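Local coordinates for protein TETR family transcriptional repressor LFRR (Mycobacterium smegmatis, PDB 2V57) that represses transcription of the lfrRA operon by binding directly to the lfrR-lfrA promoter region as a TetR-family helix-turn-helix regulator, and binds the drug proflavine, at the interface of chains A and B. Coordinates in Å, arbitrary orientation; residue numbers count along the deposited sequence, not the author numbering. Chains: chain A/B, TETR family transcriptional repressor LFRR.

Contact 1: the interface of chains A and B. Residues chain A 185-186; chain B 133, 136-138, 180-181.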
loop_
_atom_site.group_PDB
_atom_site.type_symbol
_atom_site.label_atom_id
_atom_site.label_comp_id
_atom_site.label_asym_id
_atom_site.label_seq_id
_atom_site.Cartn_x
_atom_site.Cartn_y
_atom_site.Cartn_z
ATOM N N ILE A 185 5.670 15.921 -11.111
ATOM C CA ILE A 185 6.699 16.952 -11.265
ATOM C C ILE A 185 6.991 17.182 -12.741
ATOM O O ILE A 185 6.598 16.386 -13.586
ATOM C CB ILE A 185 8.011 16.591 -10.542
ATOM C CG1 ILE A 185 8.613 15.316 -11.121
ATOM C CG2 ILE A 185 7.769 16.457 -9.035
ATOM C CD1 ILE A 185 10.100 15.154 -10.841
ATOM N N THR A 186 7.657 18.286 -13.047
ATOM C CA THR A 186 8.033 18.579 -14.420
ATOM C C THR A 186 9.508 18.923 -14.414
ATOM O O THR A 186 9.916 19.909 -13.811
ATOM C CB THR A 186 7.222 19.754 -15.001
ATOM O OG1 THR A 186 5.827 19.441 -14.921
ATOM C CG2 THR A 186 7.596 20.009 -16.461
ATOM N N LEU B 133 11.642 16.226 -4.533
ATOM C CA LEU B 133 10.712 16.285 -5.667
ATOM C C LEU B 133 10.401 17.720 -6.095
ATOM O O LEU B 133 10.409 18.055 -7.285
ATOM C CB LEU B 133 9.416 15.555 -5.331
ATOM C CG LEU B 133 9.547 14.036 -5.342
ATOM C CD1 LEU B 133 8.424 13.385 -4.543
ATOM C CD2 LEU B 133 9.607 13.506 -6.780
ATOM N N ALA B 136 13.098 19.479 -7.847
ATOM C CA ALA B 136 13.380 18.964 -9.182
ATOM C C ALA B 136 12.272 19.363 -10.152
ATOM O O ALA B 136 12.260 18.927 -11.308
ATOM C CB ALA B 136 13.533 17.461 -9.157
ATOM N N SER B 137 11.331 20.178 -9.683
ATOM C CA SER B 137 10.154 20.494 -10.492
ATOM C C SER B 137 10.049 21.970 -10.812
ATOM O O SER B 137 10.289 22.820 -9.952
ATOM C CB SER B 137 8.872 20.038 -9.800
ATOM O OG SER B 137 7.764 20.188 -10.672
ATOM N N THR B 138 9.670 22.262 -12.053
ATOM C CA THR B 138 9.572 23.634 -12.536
ATOM C C THR B 138 8.193 24.236 -12.254
ATOM O O THR B 138 7.990 25.439 -12.413
ATOM C CB THR B 138 9.860 23.728 -14.054
ATOM O OG1 THR B 138 8.847 23.024 -14.777
ATOM C CG2 THR B 138 11.233 23.135 -14.402
ATOM N N LEU B 180 6.611 9.610 -12.512
ATOM C CA LEU B 180 6.707 10.810 -11.691
ATOM C C LEU B 180 6.663 12.085 -12.549
ATOM O O LEU B 180 6.006 13.072 -12.198
ATOM C CB LEU B 180 8.002 10.797 -10.849
ATOM C CG LEU B 180 8.019 9.817 -9.663
ATOM C CD1 LEU B 180 9.449 9.551 -9.158
ATOM C CD2 LEU B 180 7.106 10.304 -8.519
ATOM N N THR B 181 7.353 12.046 -13.683
ATOM C CA THR B 181 7.602 13.260 -14.455
ATOM C C THR B 181 6.680 13.449 -15.662
ATOM O O THR B 181 6.751 14.487 -16.328
ATOM C CB THR B 181 9.067 13.293 -14.966
ATOM O OG1 THR B 181 9.277 12.222 -15.888
ATOM C CG2 THR B 181 10.052 13.138 -13.802
HETATM O O HOH W 1 4.795 16.807 -15.994
#

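Contact 2: the interface of chains A and B. Residues chain A 154-155, 157-158; chain B 147, 150-151, 154-155, 157.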
loop_
_atom_site.group_PDB
_atom_site.type_symbol
_atom_site.label_atom_id
_atom_site.label_comp_id
_atom_site.label_asym_id
_atom_site.label_seq_id
_atom_site.Cartn_x
_atom_site.Cartn_y
_atom_site.Cartn_z
ATOM N N ALA A 154 -2.013 2.665 -8.039
ATOM C CA ALA A 154 -1.114 3.406 -7.149
ATOM C C ALA A 154 -1.681 4.796 -6.860
ATOM O O ALA A 154 -1.656 5.264 -5.720
ATOM C CB ALA A 154 0.279 3.502 -7.739
ATOM N N LEU A 155 -2.180 5.461 -7.894
ATOM C CA LEU A 155 -2.792 6.767 -7.706
ATOM C C LEU A 155 -4.077 6.629 -6.898
ATOM O O LEU A 155 -4.393 7.496 -6.079
ATOM C CB LEU A 155 -3.034 7.469 -9.041
ATOM C CG LEU A 155 -1.759 7.782 -9.833
ATOM C CD1 LEU A 155 -2.109 8.414 -11.171
ATOM C CD2 LEU A 155 -0.807 8.675 -9.045
ATOM N N GLN A 157 -4.541 4.402 -4.569
ATOM C CA GLN A 157 -4.036 4.270 -3.202
ATOM C C GLN A 157 -3.724 5.596 -2.525
ATOM O O GLN A 157 -4.111 5.819 -1.366
ATOM C CB GLN A 157 -2.778 3.399 -3.148
ATOM C CG GLN A 157 -2.278 3.286 -1.732
ATOM C CD GLN A 157 -0.981 2.523 -1.609
ATOM O OE1 GLN A 157 0.040 3.063 -1.179
ATOM N NE2 GLN A 157 -1.018 1.266 -1.978
ATOM N N ALA A 158 -3.025 6.480 -3.228
ATOM C CA ALA A 158 -2.771 7.811 -2.690
ATOM C C ALA A 158 -4.093 8.517 -2.425
ATOM O O ALA A 158 -4.224 9.264 -1.445
ATOM C CB ALA A 158 -1.913 8.626 -3.655
ATOM N N TRP B 147 0.206 15.088 -1.196
ATOM C CA TRP B 147 -0.076 14.343 -2.437
ATOM C C TRP B 147 1.198 13.770 -3.031
ATOM O O TRP B 147 1.252 12.599 -3.372
ATOM C CB TRP B 147 -0.772 15.210 -3.495
ATOM C CG TRP B 147 -1.206 14.395 -4.716
ATOM C CD1 TRP B 147 -0.712 14.483 -5.993
ATOM C CD2 TRP B 147 -2.189 13.352 -4.735
ATOM N NE1 TRP B 147 -1.350 13.568 -6.812
ATOM C CE2 TRP B 147 -2.256 12.860 -6.063
ATOM C CE3 TRP B 147 -3.019 12.786 -3.755
ATOM C CZ2 TRP B 147 -3.118 11.825 -6.436
ATOM C CZ3 TRP B 147 -3.885 11.758 -4.131
ATOM C CH2 TRP B 147 -3.921 11.289 -5.459
ATOM N N ARG B 150 2.624 10.851 -0.980
ATOM C CA ARG B 150 1.825 9.637 -1.143
ATOM C C ARG B 150 1.937 8.984 -2.507
ATOM O O ARG B 150 1.950 7.763 -2.605
ATOM C CB ARG B 150 0.366 9.919 -0.838
ATOM C CG ARG B 150 0.115 9.934 0.637
ATOM C CD ARG B 150 -0.948 10.915 1.004
ATOM N NE ARG B 150 -1.226 10.775 2.420
ATOM C CZ ARG B 150 -1.969 11.611 3.116
ATOM N NH1 ARG B 150 -2.500 12.668 2.521
ATOM N NH2 ARG B 150 -2.160 11.389 4.416
ATOM N N VAL B 151 2.002 9.791 -3.557
ATOM C CA VAL B 151 2.194 9.261 -4.889
ATOM C C VAL B 151 3.586 8.633 -5.008
ATOM O O VAL B 151 3.726 7.564 -5.562
ATOM C CB VAL B 151 1.952 10.332 -5.976
ATOM C CG1 VAL B 151 2.386 9.824 -7.357
ATOM C CG2 VAL B 151 0.464 10.729 -5.995
ATOM N N ALA B 154 3.412 5.339 -3.307
ATOM C CA ALA B 154 2.550 4.395 -4.009
ATOM C C ALA B 154 3.256 3.835 -5.246
ATOM O O ALA B 154 3.169 2.636 -5.538
ATOM C CB ALA B 154 1.205 5.024 -4.362
ATOM N N LEU B 155 3.972 4.703 -5.959
ATOM C CA LEU B 155 4.696 4.281 -7.131
ATOM C C LEU B 155 5.852 3.370 -6.720
ATOM O O LEU B 155 6.151 2.417 -7.417
ATOM C CB LEU B 155 5.214 5.472 -7.943
ATOM C CG LEU B 155 4.221 6.335 -8.722
ATOM C CD1 LEU B 155 4.930 7.537 -9.363
ATOM C CD2 LEU B 155 3.540 5.517 -9.789
ATOM N N GLN B 157 5.853 1.312 -4.348
ATOM C CA GLN B 157 5.303 -0.010 -4.052
ATOM C C GLN B 157 4.839 -0.739 -5.308
ATOM O O GLN B 157 4.913 -1.969 -5.379
ATOM C CB GLN B 157 4.230 0.091 -2.991
ATOM C CG GLN B 157 4.852 0.561 -1.678
ATOM C CD GLN B 157 3.834 0.815 -0.613
ATOM O OE1 GLN B 157 3.402 -0.112 0.076
ATOM N NE2 GLN B 157 3.434 2.075 -0.464
HETATM O O HOH W 2 0.969 5.959 -0.974
#

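Contact 3: the interface of chains A and B. Residues chain A 147, 150; chain B 155, 158-159, 161-162, 176.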
loop_
_atom_site.group_PDB
_atom_site.type_symbol
_atom_site.label_atom_id
_atom_site.label_comp_id
_atom_site.label_asym_id
_atom_site.label_seq_id
_atom_site.Cartn_x
_atom_site.Cartn_y
_atom_site.Cartn_z
ATOM N N TRP A 147 2.434 -1.933 -16.544
ATOM C CA TRP A 147 2.849 -0.832 -15.687
ATOM C C TRP A 147 1.723 0.193 -15.521
ATOM O O TRP A 147 1.440 0.617 -14.408
ATOM C CB TRP A 147 4.125 -0.159 -16.199
ATOM C CG TRP A 147 4.568 0.930 -15.285
ATOM C CD1 TRP A 147 4.463 2.268 -15.503
ATOM C CD2 TRP A 147 5.152 0.774 -13.982
ATOM N NE1 TRP A 147 4.967 2.962 -14.429
ATOM C CE2 TRP A 147 5.391 2.069 -13.476
ATOM C CE3 TRP A 147 5.509 -0.332 -13.202
ATOM C CZ2 TRP A 147 5.963 2.294 -12.215
ATOM C CZ3 TRP A 147 6.082 -0.110 -11.941
ATOM C CH2 TRP A 147 6.298 1.195 -11.464
ATOM N N ARG A 150 -0.654 -0.751 -12.929
ATOM C CA ARG A 150 -0.082 -0.533 -11.602
ATOM C C ARG A 150 -0.126 0.923 -11.184
ATOM O O ARG A 150 -0.341 1.224 -10.021
ATOM C CB ARG A 150 1.368 -1.000 -11.565
ATOM C CG ARG A 150 1.554 -2.460 -11.871
ATOM C CD ARG A 150 2.981 -2.882 -11.545
ATOM N NE ARG A 150 3.264 -4.240 -11.995
ATOM C CZ ARG A 150 2.956 -5.350 -11.328
ATOM N NH1 ARG A 150 2.334 -5.295 -10.161
ATOM N NH2 ARG A 150 3.280 -6.528 -11.842
ATOM N N LEU B 155 3.972 4.703 -5.959
ATOM C CA LEU B 155 4.696 4.281 -7.131
ATOM C C LEU B 155 5.852 3.370 -6.720
ATOM O O LEU B 155 6.151 2.417 -7.417
ATOM C CB LEU B 155 5.214 5.472 -7.943
ATOM C CG LEU B 155 4.221 6.335 -8.722
ATOM C CD1 LEU B 155 4.930 7.537 -9.363
ATOM C CD2 LEU B 155 3.540 5.517 -9.789
ATOM N N ALA B 158 4.404 0.015 -6.315
ATOM C CA ALA B 158 4.170 -0.580 -7.622
ATOM C C ALA B 158 5.494 -1.183 -8.104
ATOM O O ALA B 158 5.520 -2.243 -8.742
ATOM C CB ALA B 158 3.675 0.462 -8.600
ATOM N N GLY B 159 6.587 -0.480 -7.802
ATOM C CA GLY B 159 7.918 -0.949 -8.127
ATOM C C GLY B 159 8.269 -2.248 -7.419
ATOM O O GLY B 159 8.760 -3.168 -8.056
ATOM N N GLU B 161 6.255 -4.462 -6.307
ATOM C CA GLU B 161 5.367 -5.491 -6.844
ATOM C C GLU B 161 5.870 -5.969 -8.191
ATOM O O GLU B 161 5.911 -7.173 -8.457
ATOM C CB GLU B 161 3.938 -4.964 -6.998
ATOM C CG GLU B 161 3.354 -4.333 -5.752
ATOM C CD GLU B 161 2.604 -5.314 -4.894
ATOM O OE1 GLU B 161 3.075 -6.463 -4.753
ATOM O OE2 GLU B 161 1.533 -4.934 -4.362
ATOM N N ALA B 162 6.235 -5.023 -9.052
ATOM C CA ALA B 162 6.745 -5.356 -10.375
ATOM C C ALA B 162 8.000 -6.218 -10.254
ATOM O O ALA B 162 8.232 -7.120 -11.066
ATOM C CB ALA B 162 7.044 -4.091 -11.169
ATOM N N ILE B 176 9.290 4.215 -12.929
ATOM C CA ILE B 176 8.942 5.095 -11.828
ATOM C C ILE B 176 9.317 6.528 -12.206
ATOM O O ILE B 176 8.520 7.447 -12.033
ATOM C CB ILE B 176 9.620 4.680 -10.522
ATOM C CG1 ILE B 176 9.018 3.358 -10.020
ATOM C CG2 ILE B 176 9.466 5.781 -9.455
ATOM C CD1 ILE B 176 9.778 2.800 -8.795
#

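Contact 1: the interface of chains A and B
A:Ile185 lies between the helix end that carries B:Thr181 and the loop at B:Ser137, its two branches turned to different walls. With chi1 at 62°, CG1 sits between the backbone N and the carbonyl carbon; this sends CD1 slanting across B:Thr181, to 3.6 Å from its methyl CG2. The other branch, CG2, faces B:Leu133, meeting the backbone O and, less closely, the CD2 methyl. A beta-branched residue suits this place because it fills both directions and favours an extended backbone. The backbone N of A:Ile185 donates a hydrogen bond to the O of B:Leu180, 3.1 Å away, a carbonyl in the last turn of helix 169-182. B:Ser137 turns its hydroxyl anti to its own N (chi1 -172°), and OG accepts a hydrogen bond from the backbone N of A:Thr186, 3.0 Å away, while its CB rests on CB of A:Ile185. Beyond it, the N of B:Thr138 donates a hydrogen bond of 2.9 Å to the O of A:Thr186, in the carbonyl plane. The side chains of these two threonines meet at about a right angle. A water joins A:Ile185 O and A:Thr186 OG1 to B:Thr181 O. The contact thus fastens the C-terminal tail of one subunit onto the other, reinforcing the TetR-type dimer.

Contact 2: the interface of chains A and B
Helix 147-164 of each chain packs against its twin, roughly antiparallel, and the backbones come so near at the centre that CA of A:Ala154 and CA of B:Ala154 stand 4.9 Å apart. Pairing of C-terminal helices is how repressors of the TetR family dimerise, and alanine suits the crossing point because its lone methyl permits such an approach: the two CB atoms of A:Ala154 and B:Ala154 meet at 3.8 Å. To one side, A:Leu155 reaches over with CD2, which touches both methyls of B:Val151, CG1 at 3.8 Å and CG2 slightly farther. Valine holds its branches close to the backbone, giving the leucine a broad surface. A:Ala158 sets its CB over one face of the indole of B:Trp147, 3.7 Å from CZ3, and also against the CB of B:Arg150. CG2 of B:Val151, from the ring's own chain, lies over the same face, and together they may limit how the ring tilts. Beyond the alanine pair the glutamines differ: A:Gln157 has CG anti to its N (chi1 180°), whereas B:Gln157 has chi1 -65°. The setting of A:Gln157 brings OE1 to 3.6 Å from NE2 of B:Gln157, too far for a bond. Their side chains meet at about a right angle, the amide planes 67° apart. The same OE1 shares a water with the backbone O of B:Arg150. A long amide suits this margin, reaching water beyond the apolar core.

Contact 3: the interface of chains A and B
The guanidinium nitrogen NH1 of A:Arg150 lies 3.6 Å from CB of B:Glu161, and the flat group is laid over the partner's helix 147-164. One face of the guanidinium covers the carbonyl carbon of B:Glu161 and CA of B:Ala162, both toward its rim. Extended from CG to NE, the chain runs roughly along the partner's helix: CB rests near CB of B:Ala158, and CD lies 3.8 Å from the O of B:Ala158. NE continues to CB of B:Ala162. Arginine suits this place because its long aliphatic stretch packs on the small alanines while its polar end travels on. B:Glu161 bends at chi2 (-91°) and keeps its carboxylate away from direct contact, with OE1 5.6 Å from NH1 of A:Arg150, where opposite charges may still attract. One turn earlier, A:Trp147 inserts the far end of its indole between helices 147-164 and 169-182 of the partner. With CG anti to its own N (chi1 -178°), the six-membered ring points across the interface, and CH2 reaches CG1 of B:Ile176 at 3.8 Å. CB of B:Ala158 lies above one face, just past the rim at CH2, while B:Ile176 comes in lower from the other side, toward the edge. Small residues, B:Gly159 among them, let the broad ring approach the backbone. By wedging between two partner helices, this contact adds apolar packing to the TetR-type dimer and may keep those helices in register with this subunit.

Contact 2 and contact 3 adjoin, their C-alpha centres about 10 Å apart and sharing B:Leu155; contact 2 holds the centre of the paired helices 147-164, and contact 3 lies along the same helices. Trp147 and Ala158 pair in both, with the chains exchanged. Contact 1 stands farther out, about 15 Å from contact 2 and 18 Å from contact 3, but shares helix 169-182 with contact 3. Two-fold symmetry supplies a twin for each, so the tail exchange is reciprocal on both sides of the helix core. Core packing and tail bonding together join the subunits, which probably sets how their DNA-binding regions are spaced.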